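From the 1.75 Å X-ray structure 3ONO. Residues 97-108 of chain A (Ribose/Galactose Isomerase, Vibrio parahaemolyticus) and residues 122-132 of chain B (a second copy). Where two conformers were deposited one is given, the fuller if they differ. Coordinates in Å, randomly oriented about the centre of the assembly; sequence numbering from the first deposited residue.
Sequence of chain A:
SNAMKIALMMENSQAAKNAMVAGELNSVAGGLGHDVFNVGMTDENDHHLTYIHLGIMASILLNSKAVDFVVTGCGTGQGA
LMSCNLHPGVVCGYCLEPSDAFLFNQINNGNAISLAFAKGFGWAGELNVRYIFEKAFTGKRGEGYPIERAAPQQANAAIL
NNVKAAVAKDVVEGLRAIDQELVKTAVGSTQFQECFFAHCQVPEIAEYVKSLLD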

# COMPACT_ATOMS: atom_id res chain seq x y z
N GLU A 97 -7.03 1.62 -3.47
CA GLU A 97 -6.59 2.99 -3.16
C GLU A 97 -7.06 3.83 -4.35
O GLU A 97 -7.34 3.28 -5.42
CB GLU A 97 -5.09 3.04 -2.91
CG GLU A 97 -4.24 2.57 -4.07
CD GLU A 97 -3.84 3.74 -4.95
OE1 GLU A 97 -4.27 4.87 -4.64
OE2 GLU A 97 -3.12 3.54 -5.94
N PRO A 98 -7.20 5.14 -4.17
CA PRO A 98 -7.86 5.99 -5.17
C PRO A 98 -7.34 5.90 -6.61
O PRO A 98 -8.15 5.92 -7.54
CB PRO A 98 -7.64 7.40 -4.64
CG PRO A 98 -7.53 7.21 -3.17
CD PRO A 98 -6.87 5.89 -2.94
N SER A 99 -6.03 5.80 -6.82
CA SER A 99 -5.57 5.78 -8.21
C SER A 99 -5.92 4.46 -8.93
O SER A 99 -5.91 4.40 -10.16
CB SER A 99 -4.07 6.10 -8.32
OG SER A 99 -3.29 4.93 -8.19
N ASP A 100 -6.24 3.41 -8.17
CA ASP A 100 -6.78 2.19 -8.80
C ASP A 100 -8.06 2.48 -9.57
O ASP A 100 -8.31 1.91 -10.64
CB ASP A 100 -7.13 1.11 -7.76
CG ASP A 100 -5.89 0.53 -7.06
OD1 ASP A 100 -4.78 0.59 -7.63
OD2 ASP A 100 -6.04 -0.03 -5.94
N ALA A 101 -8.93 3.30 -8.98
CA ALA A 101 -10.24 3.59 -9.55
C ALA A 101 -10.08 4.38 -10.84
O ALA A 101 -10.73 4.08 -11.86
CB ALA A 101 -11.08 4.38 -8.55
N PHE A 102 -9.24 5.40 -10.79
CA PHE A 102 -8.98 6.19 -11.99
C PHE A 102 -8.42 5.34 -13.13
O PHE A 102 -8.96 5.35 -14.24
CB PHE A 102 -8.04 7.34 -11.71
CG PHE A 102 -7.74 8.15 -12.93
CD1 PHE A 102 -8.69 9.02 -13.44
CD2 PHE A 102 -6.55 8.00 -13.60
CE1 PHE A 102 -8.44 9.74 -14.58
CE2 PHE A 102 -6.28 8.73 -14.74
CZ PHE A 102 -7.22 9.60 -15.23
N LEU A 103 -7.35 4.59 -12.85
CA LEU A 103 -6.73 3.74 -13.87
C LEU A 103 -7.71 2.68 -14.38
O LEU A 103 -7.75 2.39 -15.58
CB LEU A 103 -5.48 3.05 -13.33
CG LEU A 103 -4.33 4.01 -13.02
CD1 LEU A 103 -3.21 3.26 -12.33
CD2 LEU A 103 -3.87 4.69 -14.33
N PHE A 104 -8.47 2.07 -13.48
CA PHE A 104 -9.45 1.09 -13.92
C PHE A 104 -10.40 1.71 -14.94
O PHE A 104 -10.65 1.14 -16.00
CB PHE A 104 -10.24 0.55 -12.73
CG PHE A 104 -11.34 -0.42 -13.11
CD1 PHE A 104 -11.05 -1.71 -13.52
CD2 PHE A 104 -12.68 -0.04 -13.04
CE1 PHE A 104 -12.06 -2.61 -13.84
CE2 PHE A 104 -13.70 -0.94 -13.36
CZ PHE A 104 -13.37 -2.22 -13.76
N ASN A 105 -10.94 2.88 -14.62
CA ASN A 105 -11.89 3.52 -15.53
C ASN A 105 -11.26 3.85 -16.87
O ASN A 105 -11.91 3.71 -17.92
CB ASN A 105 -12.41 4.82 -14.93
CG ASN A 105 -13.48 4.60 -13.89
OD1 ASN A 105 -14.11 3.55 -13.84
ND2 ASN A 105 -13.72 5.62 -13.08
N GLN A 106 -10.02 4.30 -16.87
CA GLN A 106 -9.38 4.72 -18.12
C GLN A 106 -8.86 3.55 -18.96
O GLN A 106 -9.00 3.57 -20.19
CB GLN A 106 -8.26 5.72 -17.87
CG GLN A 106 -8.70 6.98 -17.12
CD GLN A 106 -10.04 7.50 -17.59
OE1 GLN A 106 -10.33 7.56 -18.81
NE2 GLN A 106 -10.89 7.88 -16.63
N ILE A 107 -8.26 2.55 -18.31
CA ILE A 107 -7.59 1.46 -19.01
C ILE A 107 -8.57 0.33 -19.32
O ILE A 107 -8.64 -0.17 -20.45
CB ILE A 107 -6.42 0.90 -18.18
CG1 ILE A 107 -5.33 1.97 -17.95
CG2 ILE A 107 -5.85 -0.38 -18.83
CD1 ILE A 107 -4.26 1.47 -16.98
N ASN A 108 -9.33 -0.08 -18.31
CA ASN A 108 -10.20 -1.23 -18.47
C ASN A 108 -11.64 -0.86 -18.83
O ASN A 108 -12.32 -1.61 -19.54
CB ASN A 108 -10.17 -2.05 -17.18
CG ASN A 108 -8.75 -2.32 -16.72
OD1 ASN A 108 -8.25 -1.65 -15.82
ND2 ASN A 108 -8.09 -3.28 -17.36
N GLY B 122 5.58 3.93 -9.73
CA GLY B 122 5.66 3.36 -11.05
C GLY B 122 4.73 4.08 -11.95
O GLY B 122 4.54 5.28 -11.87
N TRP B 123 4.43 3.35 -12.99
CA TRP B 123 3.67 3.87 -14.04
C TRP B 123 2.45 4.42 -13.32
O TRP B 123 1.93 3.76 -12.44
CB TRP B 123 3.36 2.68 -14.92
CG TRP B 123 2.56 2.98 -16.03
CD1 TRP B 123 2.96 3.51 -17.20
CD2 TRP B 123 1.17 2.76 -16.12
NE1 TRP B 123 1.89 3.66 -18.03
CE2 TRP B 123 0.77 3.19 -17.38
CE3 TRP B 123 0.22 2.24 -15.25
CZ2 TRP B 123 -0.53 3.10 -17.81
CZ3 TRP B 123 -1.08 2.16 -15.67
CH2 TRP B 123 -1.45 2.60 -16.93
N ALA B 124 2.08 5.66 -13.60
CA ALA B 124 0.93 6.31 -12.94
C ALA B 124 1.11 6.93 -11.52
O ALA B 124 0.15 7.37 -10.92
CB ALA B 124 -0.31 5.40 -13.02
N GLY B 125 2.35 6.98 -11.05
CA GLY B 125 2.82 7.53 -9.77
C GLY B 125 2.48 9.00 -9.59
O GLY B 125 2.26 9.47 -8.47
N GLU B 126 2.42 9.75 -10.69
CA GLU B 126 2.14 11.18 -10.62
C GLU B 126 0.72 11.46 -10.11
O GLU B 126 0.48 12.52 -9.54
CB GLU B 126 2.36 11.85 -11.98
CG GLU B 126 1.33 11.53 -13.06
CD GLU B 126 1.55 10.19 -13.71
OE1 GLU B 126 0.78 9.81 -14.61
OE2 GLU B 126 2.52 9.50 -13.33
N LEU B 127 -0.21 10.53 -10.35
CA LEU B 127 -1.58 10.64 -9.86
C LEU B 127 -1.59 10.65 -8.33
O LEU B 127 -2.24 11.49 -7.71
CB LEU B 127 -2.42 9.47 -10.36
CG LEU B 127 -2.60 9.54 -11.88
CD1 LEU B 127 -3.51 8.42 -12.32
CD2 LEU B 127 -3.16 10.90 -12.25
N ASN B 128 -0.88 9.70 -7.74
CA ASN B 128 -0.78 9.63 -6.28
C ASN B 128 -0.17 10.92 -5.71
O ASN B 128 -0.64 11.43 -4.69
CB ASN B 128 0.02 8.39 -5.89
CG ASN B 128 0.03 8.15 -4.40
OD1 ASN B 128 -1.03 7.98 -3.79
ND2 ASN B 128 1.22 8.12 -3.81
N VAL B 129 0.85 11.46 -6.36
CA VAL B 129 1.44 12.73 -5.91
C VAL B 129 0.36 13.82 -5.93
O VAL B 129 0.19 14.57 -4.96
CB VAL B 129 2.59 13.17 -6.82
CG1 VAL B 129 3.06 14.59 -6.48
CG2 VAL B 129 3.74 12.16 -6.74
N ARG B 130 -0.36 13.91 -7.04
CA ARG B 130 -1.44 14.89 -7.14
C ARG B 130 -2.46 14.76 -6.01
O ARG B 130 -2.84 15.75 -5.38
CB ARG B 130 -2.17 14.73 -8.49
CG ARG B 130 -3.27 15.75 -8.71
CD ARG B 130 -4.00 15.49 -10.06
NE ARG B 130 -3.03 15.45 -11.16
CZ ARG B 130 -3.21 14.82 -12.33
NH1 ARG B 130 -4.33 14.13 -12.58
NH2 ARG B 130 -2.24 14.86 -13.23
N TYR B 131 -2.90 13.52 -5.77
CA TYR B 131 -3.94 13.25 -4.80
C TYR B 131 -3.44 13.55 -3.37
O TYR B 131 -4.18 14.03 -2.51
CB TYR B 131 -4.37 11.79 -4.89
CG TYR B 131 -4.98 11.37 -6.22
CD1 TYR B 131 -5.29 12.30 -7.22
CD2 TYR B 131 -5.24 10.02 -6.48
CE1 TYR B 131 -5.86 11.88 -8.43
CE2 TYR B 131 -5.81 9.61 -7.67
CZ TYR B 131 -6.10 10.53 -8.64
OH TYR B 131 -6.67 10.07 -9.81
N ILE B 132 -2.17 13.25 -3.13
CA ILE B 132 -1.55 13.61 -1.85
C ILE B 132 -1.63 15.12 -1.64
O ILE B 132 -1.98 15.57 -0.55
CB ILE B 132 -0.08 13.13 -1.78
CG1 ILE B 132 -0.02 11.62 -1.50
CG2 ILE B 132 0.73 13.97 -0.73
CD1 ILE B 132 1.38 11.01 -1.77
O HOH W 1 -3.55 7.59 -4.89
O HOH W 2 -0.74 6.13 -8.52

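Two helices from two copies of the same protein pack here, one following E97(A) in chain A, the other following the turn at G122(B) to G125(B) in chain B. Their axes approach to 9.8 Å, and their N-to-C directions differ by 131°, so they run in roughly opposing directions but strongly splayed. The backbones come nearest where S99(A) CA lies 6.4 Å from N128(B) CA. No direct hydrogen bond joins the stretches; apolar contacts and two bridging waters connect them, and the stretches bury 405 Å² between them, both sides summed.

E97(A) caps the first helix. Early amide groups in a helix lack acceptors from a preceding turn, and a carboxylate supplies one: S99(A) N donates to E97(A) OE1 at 3.0 Å, while S99(A) OG donates to E97(A) OE2 at 2.7 Å. A second bond ties down the start of the helix: E97(A) N donates to D100(A) OD2 at 3.1 Å. The same glutamate reaches chain B through water 1, which donates to both E97(A) OE1 and N128(B) OD1, each at 2.8 Å. Two acceptors could not bond to one another directly; a water with two protons satisfies both.

P98(A) follows the cap, a position that suits proline because its nitrogen has no hydrogen to leave unpaired. Its CB lies 4.0 Å from Y131(B) CD2, a simple apolar contact. S99(A) sits at the close approach of the backbones, where a small side chain fits: its CA is 3.9 Å from Y131(B) CE2, near the plane of the ring and at its edge, and its CB is 4.3 Å from L127(B) CB. Its hydroxyl, besides donating to E97(A), accepts from water 2 at OG (2.8 Å), and that water also donates to A124(B) O at 2.8 Å. The serine is thus compact enough for the crossing and polar enough to link the two chains through solvent.

D100(A) and A101(A) make no contact with the other stretch; the next side chains to do so are those of F102(A) and L103(A). F102(A), with chi1 in the t well, brings CD2 to 3.3 Å from L127(B) CD1, a tight apolar contact, and its CB lies 3.6 Å from Y131(B) OH, so the long tyrosine side chain reaches P98(A), S99(A) and F102(A) at once. L127(B) is well suited to its central place, for a single methyl, L127(B) CD1, meets both F102(A) CD2 and L103(A) CD2, the latter at 4.3 Å. L103(A) in turn places CD1 3.7 Å from A124(B) CB and CD2 4.0 Å from W123(B) CZ3. The methyl of A124(B) points toward chain A and packs on the leucine, within the type II turn that runs from G122(B) to G125(B) and leads into the second helix.

One helical turn on from L103(A), I107(A) closes the contact. Its CD1 comes to 3.0 Å from W123(B) CH2, very close for two carbons, at the edge of the indole and near its plane; an apolar side chain suits this carbon edge. W123(B) leaves its CA sideways to chain A, yet its long side chain brings the ring to both L103(A) and I107(A).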